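Local coordinates for protein NAD-dependent formate dehydrogenase gamma subunit (Cupriavidus necator, PDB 6VW7) that carries a [2Fe-2S] cluster on a thioredoxin-like domain and pairs with the NADH-binding beta subunit of a cytosolic formate dehydrogenase, probably taking part in its electron transfer, at residues P33-I38 with H72-Q77. Numbering follows the deposited sequence.
Sequences PILHEI and HHFRQQ
Leu35 meets Phe74 with its CB over one face of the phenyl ring, 3.9 Å from the ring centroid and 25° off the normal, a CH-pi contact. Phe74 CZ is the nearest ring atom, 3.5 Å from Leu35 CB, so the methylene sits toward the rim; farther along, Leu35 CD1 reaches Phe74 CE2 at 3.7 Å. One residue on, His36 has CG beside its backbone N (chi1 -80°), and its imidazole swings toward the loop. The edge of Phe74 points at the face of this imidazole in an edge-to-face pair, centroids 5.0 Å apart and planes at 57°, with Phe74 CE1 3.6 Å from His36 ND1. Consecutive helix residues meet the phenyl ring at a face (Leu35) and at an edge (His36). His73 completes an aromatic cluster from the rim of the His36 imidazole: His73 CD2 lies 3.6 Å from His36 CE1, the rings set obliquely with centroids 5.3 Å apart. His36 NE2 makes a weak hydrogen bond to Lys265 O of the beta subunit, and Phe74 packs on Ala267 of that subunit, placing the cluster at the subunit interface. Farther along helix 31-42, the side-chain amide of Gln39 hydrogen-bonds the loop backbone, NE2 with His73 O and OE1 with Arg75 N. Helices 50-57 and 61-70 pack on Leu35, while the loop runs from helix 61-70 toward strand 82-87, joining the N-terminal helical bundle to the thioredoxin-like sheet.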
# COMPACT_ATOMS: atom_id res chain seq x y z
N PRO A 33 5.27 -18.00 -7.29
CA PRO A 33 6.40 -18.23 -6.37
C PRO A 33 7.62 -18.81 -7.07
O PRO A 33 8.76 -18.48 -6.72
CB PRO A 33 5.83 -19.19 -5.33
CG PRO A 33 4.33 -18.79 -5.28
CD PRO A 33 4.00 -18.52 -6.73
N ILE A 34 7.40 -19.69 -8.06
CA ILE A 34 8.53 -20.25 -8.80
C ILE A 34 9.23 -19.16 -9.60
O ILE A 34 10.46 -19.03 -9.56
CB ILE A 34 8.06 -21.40 -9.71
CG1 ILE A 34 7.74 -22.64 -8.88
CG2 ILE A 34 9.09 -21.71 -10.79
CD1 ILE A 34 7.12 -23.79 -9.68
N LEU A 35 8.45 -18.34 -10.32
CA LEU A 35 9.05 -17.29 -11.14
C LEU A 35 9.80 -16.29 -10.27
O LEU A 35 10.87 -15.82 -10.66
CB LEU A 35 7.96 -16.59 -11.97
CG LEU A 35 7.30 -17.43 -13.07
CD1 LEU A 35 6.13 -16.66 -13.76
CD2 LEU A 35 8.32 -17.87 -14.09
N HIS A 36 9.24 -15.94 -9.11
CA HIS A 36 9.94 -15.06 -8.17
C HIS A 36 11.27 -15.66 -7.71
O HIS A 36 12.30 -14.97 -7.65
CB HIS A 36 9.06 -14.78 -6.95
CG HIS A 36 8.03 -13.72 -7.19
ND1 HIS A 36 8.36 -12.45 -7.62
CD2 HIS A 36 6.68 -13.73 -7.06
CE1 HIS A 36 7.25 -11.72 -7.72
NE2 HIS A 36 6.22 -12.48 -7.40
N GLU A 37 11.28 -16.94 -7.34
CA GLU A 37 12.52 -17.53 -6.82
C GLU A 37 13.59 -17.63 -7.90
O GLU A 37 14.77 -17.39 -7.63
CB GLU A 37 12.25 -18.91 -6.21
CG GLU A 37 13.49 -19.57 -5.56
CD GLU A 37 13.99 -18.86 -4.30
OE1 GLU A 37 13.36 -17.87 -3.87
OE2 GLU A 37 15.03 -19.30 -3.74
N ILE A 38 13.20 -17.97 -9.13
CA ILE A 38 14.15 -17.96 -10.25
C ILE A 38 14.71 -16.56 -10.47
O ILE A 38 15.93 -16.37 -10.52
CB ILE A 38 13.48 -18.50 -11.54
CG1 ILE A 38 13.01 -19.94 -11.34
CG2 ILE A 38 14.47 -18.41 -12.70
CD1 ILE A 38 12.22 -20.52 -12.54
N HIS A 72 4.71 -7.23 -15.29
CA HIS A 72 5.82 -6.32 -15.53
C HIS A 72 6.99 -6.56 -14.59
O HIS A 72 8.12 -6.19 -14.92
CB HIS A 72 5.34 -4.87 -15.39
CG HIS A 72 4.30 -4.48 -16.40
ND1 HIS A 72 3.13 -3.83 -16.05
CD2 HIS A 72 4.26 -4.62 -17.74
CE1 HIS A 72 2.42 -3.60 -17.13
NE2 HIS A 72 3.08 -4.06 -18.18
N HIS A 73 6.75 -7.14 -13.42
CA HIS A 73 7.86 -7.35 -12.50
C HIS A 73 8.89 -8.32 -13.07
O HIS A 73 10.09 -8.16 -12.81
CB HIS A 73 7.34 -7.86 -11.15
CG HIS A 73 8.42 -8.19 -10.16
ND1 HIS A 73 9.05 -7.23 -9.41
CD2 HIS A 73 8.97 -9.37 -9.81
CE1 HIS A 73 9.97 -7.80 -8.64
NE2 HIS A 73 9.93 -9.10 -8.86
N PHE A 74 8.47 -9.28 -13.90
CA PHE A 74 9.36 -10.36 -14.35
C PHE A 74 10.15 -9.92 -15.57
O PHE A 74 9.60 -9.34 -16.50
CB PHE A 74 8.55 -11.62 -14.68
CG PHE A 74 7.88 -12.24 -13.47
CD1 PHE A 74 8.60 -12.46 -12.30
CD2 PHE A 74 6.55 -12.62 -13.52
CE1 PHE A 74 7.99 -13.02 -11.19
CE2 PHE A 74 5.94 -13.19 -12.41
CZ PHE A 74 6.64 -13.39 -11.25
N ARG A 75 11.45 -10.20 -15.58
CA ARG A 75 12.27 -9.90 -16.75
C ARG A 75 12.83 -11.19 -17.31
O ARG A 75 13.12 -12.14 -16.58
CB ARG A 75 13.39 -8.90 -16.44
CG ARG A 75 14.18 -9.13 -15.19
CD ARG A 75 15.15 -7.96 -14.95
NE ARG A 75 14.46 -6.73 -14.57
CZ ARG A 75 14.36 -5.65 -15.34
NH1 ARG A 75 14.92 -5.61 -16.54
NH2 ARG A 75 13.71 -4.58 -14.89
N GLN A 76 12.95 -11.23 -18.64
CA GLN A 76 13.45 -12.40 -19.35
C GLN A 76 14.90 -12.26 -19.79
O GLN A 76 15.42 -13.17 -20.44
CB GLN A 76 12.55 -12.69 -20.56
CG GLN A 76 11.18 -13.17 -20.15
CD GLN A 76 10.22 -13.36 -21.31
OE1 GLN A 76 9.92 -14.49 -21.70
NE2 GLN A 76 9.73 -12.25 -21.87
N GLN A 77 15.55 -11.15 -19.48
CA GLN A 77 16.96 -10.94 -19.76
C GLN A 77 17.56 -10.20 -18.57
O GLN A 77 16.86 -9.45 -17.90
CB GLN A 77 17.17 -10.13 -21.05